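Local coordinates for ABC transporter substrate binding protein (Ribose) (Agrobacterium vitis S4, PDB 4WT7) that probably serves as the periplasmic sugar-binding component of an ABC transporter, and holds the polyol D-allitol in the cleft between its two lobes, at residues T42-D47 with S224-P229; A168-Q173 with V271-A276. All blocks are in the same frame, centred on the assembly; numbering follows the deposited sequence.

Contact 1 (T42-D47 with S224-P229); sequences TDHFFD and SAWDIP. With X9X (D-allitol), chain C.
H44 and W226 both turn the first ring atom in between backbone N and carbonyl carbon, with chi1 63° in H44 and 57° in W226. This swings the two rings together from opposite lobes of a type I periplasmic binding protein fold. The contact therefore spans the ligand cleft and is consistent with a closed form around D-allitol. The six-membered ring of W226 comes over one face of the imidazole with its CZ3 corner, and H44 NE2 lies 3.2 Å from W226 CZ3. The planes are inclined at 42°, an oblique meeting of the two rings. I228 adds an aliphatic touch, its CG1 4.0 Å from H44 CD2.

Hydrogen bonds fix how the imidazole is rotated. ND1 of H44 gives its N-H to D43 OD1 at 2.8 Å, and the acceptor lies near the ring plane. The bond meets the carboxylate from above its plane. At another point on the ring edge, H44 NE2 donates to OAF of the allitol at 2.8 Å.

The indole is sandwiched. P229 CD covers one face and the allitol carbon CAI the opposite one, while W226 NE1 is hydrogen-bonded to D193 OD2. One face of F46 lies along the ligand from CAL to its end, with allitol OAB toward the rim, 3.2 Å from F46 CZ. D47 OD2 forms a salt bridge with R72, and D47 OD1 accepts from allitol OAE at 2.9 Å.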
loop_
_atom_site.group_PDB
_atom_site.type_symbol
_atom_site.label_atom_id
_atom_site.label_comp_id
_atom_site.label_asym_id
_atom_site.label_seq_id
_atom_site.Cartn_x
_atom_site.Cartn_y
_atom_site.Cartn_z
ATOM N N THR A 42 -7.816 -2.052 -9.049
ATOM C CA THR A 42 -6.873 -1.220 -9.776
ATOM C C THR A 42 -7.253 0.271 -9.713
ATOM O O THR A 42 -6.961 0.993 -10.652
ATOM C CB THR A 42 -6.904 -1.545 -11.279
ATOM O OG1 THR A 42 -8.274 -1.511 -11.729
ATOM C CG2 THR A 42 -6.304 -2.894 -11.552
ATOM N N ASP A 43 -7.920 0.710 -8.647
ATOM C CA ASP A 43 -8.604 1.997 -8.680
ATOM C C ASP A 43 -7.719 3.170 -8.275
ATOM O O ASP A 43 -8.205 4.299 -8.176
ATOM C CB ASP A 43 -9.827 1.969 -7.756
ATOM C CG ASP A 43 -9.471 2.325 -6.331
ATOM O OD1 ASP A 43 -8.500 1.747 -5.817
ATOM O OD2 ASP A 43 -10.136 3.226 -5.736
ATOM N N HIS A 44 -6.442 2.919 -7.999
ATOM C CA HIS A 44 -5.491 4.010 -7.811
ATOM C C HIS A 44 -4.075 3.577 -8.119
ATOM O O HIS A 44 -3.834 2.426 -8.452
ATOM C CB HIS A 44 -5.555 4.548 -6.387
ATOM C CG HIS A 44 -5.164 3.553 -5.347
ATOM N ND1 HIS A 44 -6.041 2.594 -4.876
ATOM C CD2 HIS A 44 -4.019 3.376 -4.650
ATOM C CE1 HIS A 44 -5.438 1.861 -3.954
ATOM N NE2 HIS A 44 -4.215 2.326 -3.791
ATOM N N PHE A 45 -3.148 4.510 -7.947
ATOM C CA PHE A 45 -1.796 4.424 -8.514
ATOM C C PHE A 45 -1.061 3.141 -8.184
ATOM O O PHE A 45 -0.603 2.440 -9.082
ATOM C CB PHE A 45 -0.971 5.610 -8.022
ATOM C CG PHE A 45 0.462 5.551 -8.403
ATOM C CD1 PHE A 45 0.862 5.828 -9.711
ATOM C CD2 PHE A 45 1.423 5.248 -7.455
ATOM C CE1 PHE A 45 2.217 5.798 -10.046
ATOM C CE2 PHE A 45 2.766 5.219 -7.786
ATOM C CZ PHE A 45 3.164 5.480 -9.078
ATOM N N PHE A 46 -0.936 2.830 -6.904
ATOM C CA PHE A 46 -0.120 1.697 -6.511
ATOM C C PHE A 46 -0.665 0.415 -7.164
ATOM O O PHE A 46 0.088 -0.368 -7.798
ATOM C CB PHE A 46 -0.085 1.568 -4.994
ATOM C CG PHE A 46 0.731 0.414 -4.508
ATOM C CD1 PHE A 46 0.177 -0.845 -4.411
ATOM C CD2 PHE A 46 2.049 0.591 -4.139
ATOM C CE1 PHE A 46 0.921 -1.907 -3.961
ATOM C CE2 PHE A 46 2.808 -0.470 -3.686
ATOM C CZ PHE A 46 2.245 -1.723 -3.604
ATOM N N ASP A 47 -1.973 0.217 -7.047
ATOM C CA ASP A 47 -2.579 -1.031 -7.463
ATOM C C ASP A 47 -2.518 -1.227 -8.969
ATOM O O ASP A 47 -2.196 -2.310 -9.436
ATOM C CB ASP A 47 -4.040 -1.106 -7.010
ATOM C CG ASP A 47 -4.208 -0.979 -5.519
ATOM O OD1 ASP A 47 -3.230 -0.704 -4.782
ATOM O OD2 ASP A 47 -5.361 -1.148 -5.071
ATOM N N SER A 224 -2.031 8.425 7.569
ATOM C CA SER A 224 -2.721 7.401 6.809
ATOM C C SER A 224 -1.686 6.385 6.369
ATOM O O SER A 224 -0.513 6.719 6.233
ATOM C CB SER A 224 -3.351 8.042 5.581
ATOM O OG SER A 224 -4.168 9.122 5.992
ATOM N N ALA A 225 -2.132 5.171 6.073
ATOM C CA ALA A 225 -1.211 4.073 5.769
ATOM C C ALA A 225 -0.823 4.060 4.288
ATOM O O ALA A 225 0.135 3.381 3.884
ATOM C CB ALA A 225 -1.840 2.731 6.183
ATOM N N TRP A 226 -1.584 4.814 3.491
ATOM C CA TRP A 226 -1.333 4.999 2.078
ATOM C C TRP A 226 -1.823 6.405 1.734
ATOM O O TRP A 226 -2.502 7.020 2.530
ATOM C CB TRP A 226 -2.019 3.928 1.229
ATOM C CG TRP A 226 -3.493 3.859 1.422
ATOM C CD1 TRP A 226 -4.163 3.616 2.594
ATOM C CD2 TRP A 226 -4.483 3.996 0.417
ATOM N NE1 TRP A 226 -5.523 3.627 2.381
ATOM C CE2 TRP A 226 -5.749 3.847 1.050
ATOM C CE3 TRP A 226 -4.445 4.216 -0.947
ATOM C CZ2 TRP A 226 -6.954 3.947 0.341
ATOM C CZ3 TRP A 226 -5.631 4.303 -1.645
ATOM C CH2 TRP A 226 -6.865 4.176 -1.004
ATOM N N ASP A 227 -1.534 6.892 0.542
ATOM C CA ASP A 227 -1.534 8.343 0.345
ATOM C C ASP A 227 -2.768 8.966 -0.336
ATOM O O ASP A 227 -2.875 10.178 -0.405
ATOM C CB ASP A 227 -0.202 8.801 -0.262
ATOM C CG ASP A 227 -0.031 8.434 -1.741
ATOM O OD1 ASP A 227 -0.920 7.767 -2.322
ATOM O OD2 ASP A 227 1.025 8.843 -2.299
ATOM N N ILE A 228 -3.718 8.144 -0.782
ATOM C CA ILE A 228 -4.935 8.678 -1.363
ATOM C C ILE A 228 -5.861 9.309 -0.313
ATOM O O ILE A 228 -6.411 10.399 -0.565
ATOM C CB ILE A 228 -5.626 7.612 -2.249
ATOM C CG1 ILE A 228 -4.634 7.130 -3.326
ATOM C CG2 ILE A 228 -6.863 8.156 -2.906
ATOM C CD1 ILE A 228 -3.916 8.274 -4.103
ATOM N N PRO A 229 -6.014 8.679 0.870
ATOM C CA PRO A 229 -6.728 9.409 1.942
ATOM C C PRO A 229 -5.942 10.671 2.336
ATOM O O PRO A 229 -6.528 11.747 2.622
ATOM C CB PRO A 229 -6.750 8.423 3.099
ATOM C CG PRO A 229 -6.580 7.066 2.440
ATOM C CD PRO A 229 -5.753 7.272 1.217
HETATM O OAA X9X C . -4.804 -1.623 0.861
HETATM C CAG X9X C . -4.759 -0.276 0.550
HETATM C CAI X9X C . -3.459 0.308 0.102
HETATM O OAC X9X C . -2.534 0.407 1.159
HETATM C CAK X9X C . -2.933 -0.401 -1.111
HETATM O OAE X9X C . -3.962 -0.385 -2.023
HETATM C CAL X9X C . -1.776 0.363 -1.758
HETATM O OAF X9X C . -2.140 1.663 -2.069
HETATM C CAJ X9X C . -0.440 0.323 -1.043
HETATM O OAD X9X C . -0.328 1.234 -0.006
HETATM C CAH X9X C . 0.019 -1.046 -0.584
HETATM O OAB X9X C . 1.417 -1.228 -0.532
#

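Contact 2 (A168-Q173 with V271-A276); sequences AIRYDQ and VAQQPA. With X9X (D-allitol), chain C.
R170 and Q273 meet at one end of the bound allitol, in the cleft of a type I periplasmic binding protein fold. R170 reaches in from helix 165-178. Q273 comes from the turn between strand 267-272 and helix 275-290. The two side chains run toward each other from facing segments.

The direct approach brings two donors together. R170 NH2 lies 3.2 Å from Q273 NE2, with no hydrogen bond between them. The guanidinium and amide planes stand nearly at right angles, 85° apart. Ligand OAB accepts from both NH2 of R170 and NE2 of Q273, which lets the two donors sit side by side.

Three hydrogen bonds to the ligand carry the contact. R170 NH1 donates to allitol OAD at 3.0 Å, and OAD sits at the edge of the guanidinium, in its plane. R170 NH2 donates to OAB at 3.1 Å. The amide NE2 of Q273 gives the straightest of the three, at 170°, over 2.9 Å to OAB. The R170 chain, extended from CG to NE, carries the guanidinium from the helix to the ligand.

Bonds within the protein set both polar ends. N134 accepts from R170 NE, and the backbone O of A225 accepts from R170 NH1. Both polar atoms of the Q273 amide are held: S132 OG is hydrogen-bonded to OE1, and D251 OD1 accepts from NE2. D251 is itself a pocket residue, hydrogen-bonded to the ligand through its other oxygen, OD2.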
loop_
_atom_site.group_PDB
_atom_site.type_symbol
_atom_site.label_atom_id
_atom_site.label_comp_id
_atom_site.label_asym_id
_atom_site.label_seq_id
_atom_site.Cartn_x
_atom_site.Cartn_y
_atom_site.Cartn_z
ATOM N N ALA A 168 -1.282 -2.843 8.167
ATOM C CA ALA A 168 -1.210 -3.251 9.564
ATOM C C ALA A 168 0.179 -2.938 10.087
ATOM O O ALA A 168 0.358 -2.413 11.179
ATOM C CB ALA A 168 -1.479 -4.746 9.701
ATOM N N ILE A 169 1.189 -3.282 9.305
ATOM C CA ILE A 169 2.559 -3.065 9.786
ATOM C C ILE A 169 2.820 -1.568 9.952
ATOM O O ILE A 169 3.455 -1.136 10.930
ATOM C CB ILE A 169 3.599 -3.729 8.841
ATOM C CG1 ILE A 169 3.359 -5.252 8.768
ATOM C CG2 ILE A 169 5.053 -3.411 9.261
ATOM C CD1 ILE A 169 4.237 -5.922 7.622
ATOM N N ARG A 170 2.361 -0.768 8.994
ATOM C CA ARG A 170 2.610 0.662 9.065
ATOM C C ARG A 170 1.934 1.235 10.306
ATOM O O ARG A 170 2.527 2.039 11.020
ATOM C CB ARG A 170 2.111 1.379 7.798
ATOM C CG ARG A 170 2.970 1.115 6.547
ATOM C CD ARG A 170 2.215 1.334 5.256
ATOM N NE ARG A 170 2.826 0.605 4.149
ATOM C CZ ARG A 170 2.288 0.463 2.937
ATOM N NH1 ARG A 170 1.117 1.012 2.626
ATOM N NH2 ARG A 170 2.904 -0.258 2.049
ATOM N N TYR A 171 0.707 0.792 10.590
ATOM C CA TYR A 171 -0.001 1.291 11.753
ATOM C C TYR A 171 0.714 0.860 13.030
ATOM O O TYR A 171 0.980 1.695 13.916
ATOM C CB TYR A 171 -1.457 0.832 11.754
ATOM C CG TYR A 171 -2.163 1.234 13.013
ATOM C CD1 TYR A 171 -2.557 2.555 13.228
ATOM C CD2 TYR A 171 -2.394 0.316 14.012
ATOM C CE1 TYR A 171 -3.203 2.915 14.396
ATOM C CE2 TYR A 171 -3.050 0.677 15.189
ATOM C CZ TYR A 171 -3.461 1.981 15.365
ATOM O OH TYR A 171 -4.090 2.329 16.552
ATOM N N ASP A 172 1.057 -0.422 13.121
ATOM C CA ASP A 172 1.784 -0.929 14.282
ATOM C C ASP A 172 3.048 -0.124 14.574
ATOM O O ASP A 172 3.408 0.151 15.726
ATOM C CB ASP A 172 2.147 -2.413 14.080
ATOM C CG ASP A 172 0.961 -3.319 14.241
ATOM O OD1 ASP A 172 -0.114 -2.839 14.672
ATOM O OD2 ASP A 172 1.064 -4.514 13.935
ATOM N N GLN A 173 3.732 0.289 13.516
ATOM C CA GLN A 173 4.958 1.039 13.709
ATOM C C GLN A 173 4.688 2.451 14.213
ATOM O O GLN A 173 5.466 2.982 15.003
ATOM C CB GLN A 173 5.767 1.047 12.432
ATOM C CG GLN A 173 6.291 -0.334 12.083
ATOM C CD GLN A 173 7.231 -0.877 13.170
ATOM O OE1 GLN A 173 6.816 -1.567 14.115
ATOM N NE2 GLN A 173 8.496 -0.524 13.048
ATOM N N VAL A 271 6.009 8.328 1.967
ATOM C CA VAL A 271 7.045 7.340 1.635
ATOM C C VAL A 271 6.727 6.686 0.284
ATOM O O VAL A 271 5.748 5.939 0.127
ATOM C CB VAL A 271 7.205 6.260 2.735
ATOM C CG1 VAL A 271 8.342 5.320 2.357
ATOM C CG2 VAL A 271 7.475 6.913 4.123
ATOM N N ALA A 272 7.564 6.964 -0.698
ATOM C CA ALA A 272 7.323 6.440 -2.025
ATOM C C ALA A 272 7.668 4.960 -2.059
ATOM O O ALA A 272 8.728 4.526 -1.549
ATOM C CB ALA A 272 8.111 7.186 -3.048
ATOM N N GLN A 273 6.758 4.217 -2.658
ATOM C CA GLN A 273 6.989 2.831 -3.025
ATOM C C GLN A 273 7.258 2.703 -4.502
ATOM O O GLN A 273 7.185 3.692 -5.254
ATOM C CB GLN A 273 5.751 2.019 -2.693
ATOM C CG GLN A 273 5.481 1.943 -1.229
ATOM C CD GLN A 273 4.558 0.765 -0.868
ATOM O OE1 GLN A 273 5.021 -0.352 -0.679
ATOM N NE2 GLN A 273 3.260 1.020 -0.813
ATOM N N GLN A 274 7.546 1.468 -4.916
ATOM C CA GLN A 274 7.897 1.143 -6.299
ATOM C C GLN A 274 7.008 -0.010 -6.790
ATOM O O GLN A 274 7.456 -1.165 -6.892
ATOM C CB GLN A 274 9.358 0.751 -6.371
ATOM C CG GLN A 274 10.290 1.826 -5.842
ATOM C CD GLN A 274 11.761 1.587 -6.229
ATOM O OE1 GLN A 274 12.153 1.832 -7.377
ATOM N NE2 GLN A 274 12.586 1.158 -5.264
ATOM N N PRO A 275 5.742 0.295 -7.061
ATOM C CA PRO A 275 4.780 -0.749 -7.424
ATOM C C PRO A 275 5.110 -1.438 -8.754
ATOM O O PRO A 275 4.968 -2.656 -8.877
ATOM C CB PRO A 275 3.448 0.004 -7.467
ATOM C CG PRO A 275 3.841 1.504 -7.559
ATOM C CD PRO A 275 5.074 1.573 -6.740
ATOM N N ALA A 276 5.561 -0.706 -9.751
ATOM C CA ALA A 276 5.921 -1.410 -10.974
ATOM C C ALA A 276 7.074 -2.405 -10.681
ATOM O O ALA A 276 7.029 -3.563 -11.116
ATOM C CB ALA A 276 6.248 -0.444 -12.083
HETATM O OAA X9X C . -4.804 -1.623 0.861
HETATM C CAG X9X C . -4.759 -0.276 0.550
HETATM C CAI X9X C . -3.459 0.308 0.102
HETATM O OAC X9X C . -2.534 0.407 1.159
HETATM C CAK X9X C . -2.933 -0.401 -1.111
HETATM O OAE X9X C . -3.962 -0.385 -2.023
HETATM C CAL X9X C . -1.776 0.363 -1.758
HETATM O OAF X9X C . -2.140 1.663 -2.069
HETATM C CAJ X9X C . -0.440 0.323 -1.043
HETATM O OAD X9X C . -0.328 1.234 -0.006
HETATM C CAH X9X C . 0.019 -1.046 -0.584
HETATM O OAB X9X C . 1.417 -1.228 -0.532
#

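Overall arrangement
From the N terminus, the chain enters helix 45-60 of the first lobe, with segment 42-47 just before and at its start. It completes much of that lobe before reaching the second, where helix 165-178 holds the first half of contact 2. Strand 221-224 then leads into 224-229, which closes a long loop back to 42-47 as contact 1. After strand 267-272, Q273 in the turn before helix 275-290 returns to R170 and closes contact 2. The two loops cross, since their segments alternate. Contact 1 ties lobe to lobe. Contact 2 joins helix 165-178 to the turn leading back toward the first lobe. They meet around one allitol, where F46 packs on Q273.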